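Local coordinates for protein dehydroascorbate reductase (PDB 5XFT) that probably reduces L-dehydroascorbate to L-ascorbate at the expense of two glutathione molecules, as a member of the DHAR family of the glutathione S-transferase superfamily, at residues T5-V9 / V27-Y31; A30-L36 / V79-E83; V167-F172 / I208-E212. All blocks are in the same frame, centred on the assembly; numbering follows the deposited sequence.

Interactions 1 and 2 belong to the thioredoxin-like N-terminal part and share helix 22-33: it packs on strand 5-12 and, on an adjoining face, on helix 75-85, and Ala30 and Tyr31 lie where the two segments overlap. Their centres are about 8 Å apart. Interaction 1 is buried and almost wholly apolar, with a water bridge at one end; interaction 2 is partly buried, with a leucine at its middle and charged groups at its margin. Interaction 3 lies across the centre of the chain, about 24 Å from interaction 1 between centres, and joins helices 153-173 and 204-212 through an isoleucine knob set among aromatic and small residues, reaching exposed residues at its outer side.

Interaction 1. Residues T5-V9 / V27-Y31; sequences TTIYV and VLLAY
Aliphatic packing makes up most of this contact, and Ile7 supplies its middle. Its CG2 methyl lies 4.1 Å from Val27 CG1 and as far from Leu28 CD2, touching both helix residues. Two residues further along the strand, Val9 CG1 meets Leu28 CD2 tip to tip at 4.2 Å. Leu28 does not aim straight at the strand from its backbone; it is the end of the side chain, through CD2, that comes up to both Ile7 and Val9.

The aromatic part is a CH-pi contact. Ile7 CD1 sits over the centre of one face of the Tyr31 ring, 3.8 Å from the centroid and 13° off the ring normal. The torsions explain the division of labour within Ile7: CG1 stands anti to the carbonyl carbon (chi1 -51°) and the chain continues fully extended, which carries CD1 out over the ring while CG2 stays behind for the valine and leucine.

At the Thr5 end the CG2 methyl of Thr5 packs against the hydroxyl oxygen OH of Tyr31 at 3.4 Å, the two side chains crossing at about a right angle. The polar part is a water bridge: no direct hydrogen bond joins the segments, but one water, 2.7 Å from Thr5 OG1 and 2.7 Å from Tyr31 OH, links the two hydroxyls.

Strand and helix run nearly antiparallel, their axes at 152°, as the first strand and first helix of a thioredoxin-like domain do. Strand 38-43 flanks the same strand, with Ile7 also touching Tyr38, and helix 75-85 reaches Val27. With one isoleucine methyl over the tyrosine face and the other against valine and leucine, the chemistry implies that shape and exclusion of solvent hold helix to sheet, while one water bridges the two hydroxyls.

Interaction 2. Residues A30-L36 / V79-E83; sequences AYEAKKL and VVHLE
Ala30 packs its methyl directly on the facing helix: CB is 3.6 Å from Leu82 CD2 and 4.1 Å from Val79 CG1. A side chain this small lets the backbones come close here, the CA atoms of Ala30 and Val79 being 6.9 Å apart. At Tyr31 the ring, which also touches Thr5 and Ile7 of strand 5-12, offers a face to Leu82 CD1, which stands above it and offset toward the rim, 4.1 Å from CZ.

Lys34 lies along Leu82, the two side chains sliding past each other in opposite directions, with CD 3.6 Å from Leu82 CG. Further out the chain bends at chi3 and chi4, and CE comes to 3.5 Å from Glu83 OE1. NZ stays 4.0 Å from Glu83 OE2, too far for a salt bridge, and bonds instead to the carbonyl oxygens of His86 and Pro89, while Glu83 OE2 is held by Leu91 N and Ser90 OG. Cut back to an alanine, this position is likely to leave one flank of Leu82 uncovered and the His86 and Pro89 carbonyls without their shared donor.

Helix 22-33 ends in a Schellman motif. Leu36 N bonds to Tyr31 O and Lys35 N to Glu32 O, with Lys35 at positive phi as the C-prime residue, and the turn brings Leu36 back beside the helix it has just left. This closes the first helix of the thioredoxin-like domain against helix 75-85, both on the same side of the sheet.

Leu36 closes the apolar patch with CD1 3.5 Å from Leu82 CD1. In Leu82, chi1 of -177° carries CG toward helix 22-33, and chi2 near 63° then divides the methyls, CD1 going to Leu36 and Tyr31 and CD2 to Ala30 and Lys34.

Interaction 3. Residues V167-F172 / I208-E212; sequences VALKHF and IAGWE
Torsions on both helices set up the meeting of Ile208 with His171. In the isoleucine, chi1 puts CG2 anti to the backbone N and CG1 anti to the carbonyl carbon, and chi2 (-45°) then turns CD1 in against the other helix; in the histidine CG is anti to the backbone N, which swings the imidazole out beside them. Ile208 CG2 lies over one face of that ring in a CH-pi contact, 3.6 Å from its centroid and 19° off the normal. The other branch goes deeper: CD1 is 3.5 Å from His171 CB and 3.7 Å from Val167 CG1. With Ala168 and Phe172 completing the surround, Ile208 is a knob in a hole of helix 153-173.

Phe172 works with its outer edge. Its CZ and the adjoining carbons run up to the second helix, with Glu212 CG near the ring plane, 3.8 Å from CZ, and Ile208 O also at the edge. Trp211 CB comes in obliquely, 3.7 Å from Phe172 CE2. Within its own helix, Phe172 receives His171 ND1 over the centre of one ring face, so the two neighbouring rings pack on each other as well as on the partner.

Ala168 CB touches Trp211 CD1 at 4.1 Å, the inner side of the contact. The indole N-H is bonded to His164, and the indole also meets Phe107 edge-to-face, which ties helix 204-212 to helix 103-112 too. On the outer side, the Glu212 side chain runs on beyond CG into an exposed region without bonding to His171.

The axes of 167-172 and 208-212 cross at -69°, 10.2 Å apart at their closest. This steep crossing, with a single knob, lies in the all-helical C-terminal domain of the glutathione S-transferase fold, where the last helix, 204-212, packs on the long helix 153-173.

Interaction 1. Residues T5-V9 / V27-Y31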
loop_
_atom_site.group_PDB
_atom_site.type_symbol
_atom_site.label_atom_id
_atom_site.label_comp_id
_atom_site.label_asym_id
_atom_site.label_seq_id
_atom_site.Cartn_x
_atom_site.Cartn_y
_atom_site.Cartn_z
ATOM N N THR A 5 -3.467 15.779 -11.731
ATOM C CA THR A 5 -4.073 14.459 -11.787
ATOM C C THR A 5 -5.032 14.247 -10.617
ATOM O O THR A 5 -4.731 14.601 -9.473
ATOM C CB THR A 5 -2.976 13.393 -11.780
ATOM O OG1 THR A 5 -2.220 13.493 -12.993
ATOM C CG2 THR A 5 -3.567 12.000 -11.660
ATOM N N THR A 6 -6.195 13.668 -10.913
ATOM C CA THR A 6 -7.135 13.251 -9.880
ATOM C C THR A 6 -6.909 11.783 -9.530
ATOM O O THR A 6 -6.808 10.934 -10.419
ATOM C CB THR A 6 -8.580 13.446 -10.339
ATOM O OG1 THR A 6 -8.740 14.768 -10.851
ATOM C CG2 THR A 6 -9.546 13.237 -9.169
ATOM N N ILE A 7 -6.856 11.488 -8.243
ATOM C CA ILE A 7 -6.696 10.126 -7.758
ATOM C C ILE A 7 -7.925 9.808 -6.918
ATOM O O ILE A 7 -8.076 10.306 -5.798
ATOM C CB ILE A 7 -5.401 9.941 -6.962
ATOM C CG1 ILE A 7 -4.218 10.479 -7.763
ATOM C CG2 ILE A 7 -5.162 8.464 -6.676
ATOM C CD1 ILE A 7 -2.880 10.292 -7.054
ATOM N N TYR A 8 -8.825 9.001 -7.472
ATOM C CA TYR A 8 -9.988 8.503 -6.753
ATOM C C TYR A 8 -9.554 7.340 -5.877
ATOM O O TYR A 8 -9.063 6.315 -6.384
ATOM C CB TYR A 8 -11.079 8.070 -7.722
ATOM C CG TYR A 8 -11.491 9.161 -8.672
ATOM C CD1 TYR A 8 -12.588 9.964 -8.404
ATOM C CD2 TYR A 8 -10.784 9.387 -9.842
ATOM C CE1 TYR A 8 -12.963 10.963 -9.275
ATOM C CE2 TYR A 8 -11.145 10.384 -10.713
ATOM C CZ TYR A 8 -12.233 11.173 -10.427
ATOM O OH TYR A 8 -12.605 12.168 -11.307
ATOM N N VAL A 9 -9.726 7.519 -4.563
ATOM C CA VAL A 9 -9.296 6.572 -3.548
ATOM C C VAL A 9 -10.458 6.315 -2.601
ATOM O O VAL A 9 -11.493 6.978 -2.659
ATOM C CB VAL A 9 -8.069 7.078 -2.762
ATOM C CG1 VAL A 9 -6.870 7.242 -3.678
ATOM C CG2 VAL A 9 -8.398 8.391 -2.068
ATOM N N VAL A 27 -0.544 3.746 -4.928
ATOM C CA VAL A 27 -0.513 4.818 -5.923
ATOM C C VAL A 27 -0.129 6.148 -5.281
ATOM O O VAL A 27 0.725 6.883 -5.799
ATOM C CB VAL A 27 -1.864 4.901 -6.651
ATOM C CG1 VAL A 27 -1.929 6.152 -7.506
ATOM C CG2 VAL A 27 -2.059 3.661 -7.496
ATOM N N LEU A 28 -0.735 6.470 -4.132
ATOM C CA LEU A 28 -0.442 7.722 -3.438
ATOM C C LEU A 28 1.028 7.827 -3.061
ATOM O O LEU A 28 1.658 8.878 -3.248
ATOM C CB LEU A 28 -1.308 7.841 -2.187
ATOM C CG LEU A 28 -2.818 7.876 -2.364
ATOM C CD1 LEU A 28 -3.477 7.866 -1.014
ATOM C CD2 LEU A 28 -3.191 9.108 -3.130
ATOM N N LEU A 29 1.586 6.754 -2.491
ATOM C CA LEU A 29 3.010 6.756 -2.167
ATOM C C LEU A 29 3.858 6.923 -3.420
ATOM O O LEU A 29 4.893 7.594 -3.391
ATOM C CB LEU A 29 3.396 5.477 -1.423
ATOM C CG LEU A 29 2.915 5.331 0.022
ATOM C CD1 LEU A 29 3.237 3.981 0.577
ATOM C CD2 LEU A 29 3.531 6.404 0.883
ATOM N N ALA A 30 3.430 6.330 -4.539
ATOM C CA ALA A 30 4.162 6.520 -5.789
ATOM C C ALA A 30 4.186 7.988 -6.204
ATOM O O ALA A 30 5.232 8.509 -6.603
ATOM C CB ALA A 30 3.549 5.661 -6.891
ATOM N N TYR A 31 3.042 8.673 -6.115
ATOM C CA TYR A 31 3.006 10.090 -6.479
ATOM C C TYR A 31 3.841 10.938 -5.525
ATOM O O TYR A 31 4.524 11.876 -5.956
ATOM C CB TYR A 31 1.559 10.583 -6.513
ATOM C CG TYR A 31 0.904 10.391 -7.855
ATOM C CD1 TYR A 31 0.464 9.138 -8.262
ATOM C CD2 TYR A 31 0.736 11.459 -8.722
ATOM C CE1 TYR A 31 -0.122 8.953 -9.498
ATOM C CE2 TYR A 31 0.150 11.288 -9.959
ATOM C CZ TYR A 31 -0.278 10.035 -10.345
ATOM O OH TYR A 31 -0.864 9.868 -11.582
HETATM O O HOH W 1 -0.297 11.629 -13.518
#

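Interaction 2. Residues A30-L36 / V79-E83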
loop_
_atom_site.group_PDB
_atom_site.type_symbol
_atom_site.label_atom_id
_atom_site.label_comp_id
_atom_site.label_asym_id
_atom_site.label_seq_id
_atom_site.Cartn_x
_atom_site.Cartn_y
_atom_site.Cartn_z
ATOM N N ALA A 30 3.430 6.330 -4.539
ATOM C CA ALA A 30 4.162 6.520 -5.789
ATOM C C ALA A 30 4.186 7.988 -6.204
ATOM O O ALA A 30 5.232 8.509 -6.603
ATOM C CB ALA A 30 3.549 5.661 -6.891
ATOM N N TYR A 31 3.042 8.673 -6.115
ATOM C CA TYR A 31 3.006 10.090 -6.479
ATOM C C TYR A 31 3.841 10.938 -5.525
ATOM O O TYR A 31 4.524 11.876 -5.956
ATOM C CB TYR A 31 1.559 10.583 -6.513
ATOM C CG TYR A 31 0.904 10.391 -7.855
ATOM C CD1 TYR A 31 0.464 9.138 -8.262
ATOM C CD2 TYR A 31 0.736 11.459 -8.722
ATOM C CE1 TYR A 31 -0.122 8.953 -9.498
ATOM C CE2 TYR A 31 0.150 11.288 -9.959
ATOM C CZ TYR A 31 -0.278 10.035 -10.345
ATOM O OH TYR A 31 -0.864 9.868 -11.582
ATOM N N GLU A 32 3.793 10.635 -4.228
ATOM C CA GLU A 32 4.596 11.380 -3.265
ATOM C C GLU A 32 6.087 11.174 -3.507
ATOM O O GLU A 32 6.883 12.113 -3.365
ATOM C CB GLU A 32 4.223 10.955 -1.846
ATOM C CG GLU A 32 2.842 11.403 -1.414
ATOM C CD GLU A 32 2.808 12.869 -1.034
ATOM O OE1 GLU A 32 3.879 13.415 -0.691
ATOM O OE2 GLU A 32 1.714 13.477 -1.087
ATOM N N ALA A 33 6.482 9.950 -3.871
ATOM C CA ALA A 33 7.896 9.649 -4.072
ATOM C C ALA A 33 8.476 10.428 -5.245
ATOM O O ALA A 33 9.639 10.847 -5.195
ATOM C CB ALA A 33 8.089 8.148 -4.287
ATOM N N LYS A 34 7.689 10.628 -6.299
ATOM C CA LYS A 34 8.095 11.435 -7.438
ATOM C C LYS A 34 7.739 12.908 -7.284
ATOM O O LYS A 34 7.890 13.668 -8.246
ATOM C CB LYS A 34 7.474 10.885 -8.723
ATOM C CG LYS A 34 7.886 9.465 -9.033
ATOM C CD LYS A 34 6.963 8.811 -10.044
ATOM C CE LYS A 34 7.746 7.894 -10.976
ATOM N NZ LYS A 34 8.930 8.596 -11.555
ATOM N N LYS A 35 7.268 13.321 -6.106
ATOM C CA LYS A 35 6.920 14.718 -5.828
ATOM C C LYS A 35 5.984 15.294 -6.889
ATOM O O LYS A 35 5.997 16.495 -7.160
ATOM C CB LYS A 35 8.175 15.582 -5.690
ATOM C CG LYS A 35 9.220 14.986 -4.769
ATOM C CD LYS A 35 10.075 16.057 -4.109
ATOM C CE LYS A 35 11.349 15.441 -3.551
ATOM N NZ LYS A 35 11.042 14.513 -2.416
ATOM N N LEU A 36 5.169 14.424 -7.517
ATOM C CA LEU A 36 4.186 14.882 -8.487
ATOM C C LEU A 36 2.941 15.385 -7.764
ATOM O O LEU A 36 2.487 14.760 -6.801
ATOM C CB LEU A 36 3.808 13.762 -9.447
ATOM C CG LEU A 36 4.910 13.350 -10.417
ATOM C CD1 LEU A 36 4.624 11.978 -10.988
ATOM C CD2 LEU A 36 5.020 14.373 -11.527
ATOM N N VAL A 79 1.048 2.583 -11.734
ATOM C CA VAL A 79 2.426 2.894 -11.353
ATOM C C VAL A 79 3.381 2.660 -12.516
ATOM O O VAL A 79 4.413 3.340 -12.622
ATOM C CB VAL A 79 2.868 2.108 -10.104
ATOM C CG1 VAL A 79 2.012 2.495 -8.897
ATOM C CG2 VAL A 79 2.845 0.605 -10.365
ATOM N N VAL A 80 3.066 1.720 -13.413
ATOM C CA VAL A 80 3.947 1.503 -14.560
ATOM C C VAL A 80 3.802 2.635 -15.573
ATOM O O VAL A 80 4.797 3.148 -16.100
ATOM C CB VAL A 80 3.671 0.129 -15.192
ATOM C CG1 VAL A 80 4.464 -0.032 -16.477
ATOM C CG2 VAL A 80 4.030 -0.967 -14.208
ATOM N N HIS A 81 2.563 3.040 -15.862
ATOM C CA HIS A 81 2.330 4.240 -16.664
ATOM C C HIS A 81 3.032 5.445 -16.050
ATOM O O HIS A 81 3.618 6.275 -16.757
ATOM C CB HIS A 81 0.822 4.486 -16.774
ATOM C CG HIS A 81 0.460 5.852 -17.262
ATOM N ND1 HIS A 81 0.102 6.104 -18.569
ATOM C CD2 HIS A 81 0.390 7.042 -16.618
ATOM C CE1 HIS A 81 -0.168 7.389 -18.710
ATOM N NE2 HIS A 81 0.002 7.981 -17.541
ATOM N N LEU A 82 2.979 5.549 -14.727
ATOM C CA LEU A 82 3.658 6.624 -14.022
ATOM C C LEU A 82 5.151 6.597 -14.310
ATOM O O LEU A 82 5.746 7.624 -14.652
ATOM C CB LEU A 82 3.382 6.498 -12.526
ATOM C CG LEU A 82 3.943 7.583 -11.613
ATOM C CD1 LEU A 82 3.326 8.921 -11.966
ATOM C CD2 LEU A 82 3.679 7.242 -10.161
ATOM N N GLU A 83 5.773 5.418 -14.200
ATOM C CA GLU A 83 7.212 5.329 -14.423
ATOM C C GLU A 83 7.584 5.594 -15.878
ATOM O O GLU A 83 8.677 6.103 -16.155
ATOM C CB GLU A 83 7.718 3.958 -13.982
ATOM C CG GLU A 83 9.213 3.920 -13.671
ATOM C CD GLU A 83 9.552 4.539 -12.339
ATOM O OE1 GLU A 83 8.680 4.516 -11.454
ATOM O OE2 GLU A 83 10.690 5.027 -12.180
#

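Interaction 3. Residues V167-F172 / I208-E212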
loop_
_atom_site.group_PDB
_atom_site.type_symbol
_atom_site.label_atom_id
_atom_site.label_comp_id
_atom_site.label_asym_id
_atom_site.label_seq_id
_atom_site.Cartn_x
_atom_site.Cartn_y
_atom_site.Cartn_z
ATOM N N VAL A 167 -0.615 -3.848 12.003
ATOM C CA VAL A 167 -1.686 -3.192 12.753
ATOM C C VAL A 167 -2.849 -4.152 12.976
ATOM O O VAL A 167 -3.268 -4.407 14.114
ATOM C CB VAL A 167 -2.147 -1.914 12.032
ATOM C CG1 VAL A 167 -3.421 -1.381 12.667
ATOM C CG2 VAL A 167 -1.048 -0.862 12.073
ATOM N N ALA A 168 -3.377 -4.706 11.885
ATOM C CA ALA A 168 -4.564 -5.544 11.977
ATOM C C ALA A 168 -4.286 -6.818 12.760
ATOM O O ALA A 168 -5.115 -7.245 13.572
ATOM C CB ALA A 168 -5.078 -5.878 10.578
ATOM N N LEU A 169 -3.130 -7.443 12.530
ATOM C CA LEU A 169 -2.836 -8.681 13.245
ATOM C C LEU A 169 -2.662 -8.424 14.735
ATOM O O LEU A 169 -3.146 -9.205 15.562
ATOM C CB LEU A 169 -1.595 -9.353 12.667
ATOM C CG LEU A 169 -1.755 -10.091 11.337
ATOM C CD1 LEU A 169 -0.439 -10.750 10.972
ATOM C CD2 LEU A 169 -2.868 -11.113 11.394
ATOM N N LYS A 170 -1.993 -7.326 15.097
ATOM C CA LYS A 170 -1.867 -6.991 16.511
ATOM C C LYS A 170 -3.229 -6.733 17.139
ATOM O O LYS A 170 -3.465 -7.094 18.298
ATOM C CB LYS A 170 -0.952 -5.780 16.686
ATOM C CG LYS A 170 -0.948 -5.185 18.088
ATOM C CD LYS A 170 -0.442 -6.176 19.125
ATOM C CE LYS A 170 -0.235 -5.499 20.473
ATOM N NZ LYS A 170 -1.483 -4.871 20.993
ATOM N N HIS A 171 -4.150 -6.126 16.388
ATOM C CA HIS A 171 -5.431 -5.767 16.992
ATOM C C HIS A 171 -6.372 -6.963 17.112
ATOM O O HIS A 171 -7.020 -7.151 18.149
ATOM C CB HIS A 171 -6.097 -4.654 16.192
ATOM C CG HIS A 171 -7.463 -4.302 16.683
ATOM N ND1 HIS A 171 -8.606 -4.904 16.201
ATOM C CD2 HIS A 171 -7.870 -3.417 17.623
ATOM C CE1 HIS A 171 -9.660 -4.400 16.818
ATOM N NE2 HIS A 171 -9.241 -3.494 17.683
ATOM N N PHE A 172 -6.470 -7.774 16.063
ATOM C CA PHE A 172 -7.443 -8.858 16.022
ATOM C C PHE A 172 -6.918 -10.177 16.569
ATOM O O PHE A 172 -7.723 -11.043 16.934
ATOM C CB PHE A 172 -7.918 -9.080 14.585
ATOM C CG PHE A 172 -8.763 -7.960 14.044
ATOM C CD1 PHE A 172 -10.063 -7.782 14.484
ATOM C CD2 PHE A 172 -8.263 -7.096 13.088
ATOM C CE1 PHE A 172 -10.843 -6.760 13.985
ATOM C CE2 PHE A 172 -9.040 -6.073 12.587
ATOM C CZ PHE A 172 -10.332 -5.906 13.035
ATOM N N ILE A 208 -8.250 -0.778 11.160
ATOM C CA ILE A 208 -9.094 -1.633 11.989
ATOM C C ILE A 208 -10.531 -1.600 11.490
ATOM O O ILE A 208 -11.164 -2.645 11.312
ATOM C CB ILE A 208 -9.006 -1.210 13.469
ATOM C CG1 ILE A 208 -7.563 -1.255 13.978
ATOM C CG2 ILE A 208 -9.896 -2.086 14.326
ATOM C CD1 ILE A 208 -6.821 -2.490 13.565
ATOM N N ALA A 209 -11.066 -0.403 11.260
ATOM C CA ALA A 209 -12.432 -0.266 10.771
ATOM C C ALA A 209 -12.592 -0.904 9.400
ATOM O O ALA A 209 -13.619 -1.531 9.117
ATOM C CB ALA A 209 -12.827 1.210 10.725
ATOM N N GLY A 210 -11.591 -0.746 8.531
ATOM C CA GLY A 210 -11.649 -1.400 7.238
ATOM C C GLY A 210 -11.800 -2.902 7.366
ATOM O O GLY A 210 -12.615 -3.514 6.672
ATOM N N TRP A 211 -11.042 -3.511 8.278
ATOM C CA TRP A 211 -11.068 -4.965 8.388
ATOM C C TRP A 211 -12.245 -5.479 9.214
ATOM O O TRP A 211 -12.737 -6.585 8.953
ATOM C CB TRP A 211 -9.743 -5.454 8.963
ATOM C CG TRP A 211 -8.670 -5.456 7.934
ATOM C CD1 TRP A 211 -7.676 -4.530 7.766
ATOM C CD2 TRP A 211 -8.504 -6.418 6.891
ATOM N NE1 TRP A 211 -6.884 -4.875 6.689
ATOM C CE2 TRP A 211 -7.377 -6.029 6.133
ATOM C CE3 TRP A 211 -9.196 -7.579 6.528
ATOM C CZ2 TRP A 211 -6.929 -6.761 5.036
ATOM C CZ3 TRP A 211 -8.747 -8.308 5.442
ATOM C CH2 TRP A 211 -7.622 -7.896 4.708
ATOM N N GLU A 212 -12.712 -4.703 10.198
ATOM C CA GLU A 212 -13.929 -5.046 10.931
ATOM C C GLU A 212 -15.107 -5.246 9.992
ATOM O O GLU A 212 -15.996 -6.056 10.277
ATOM C CB GLU A 212 -14.253 -3.956 11.954
ATOM C CG GLU A 212 -13.692 -4.220 13.337
ATOM C CD GLU A 212 -13.718 -2.991 14.226
ATOM O OE1 GLU A 212 -13.429 -3.134 15.433
ATOM O OE2 GLU A 212 -14.014 -1.885 13.719
#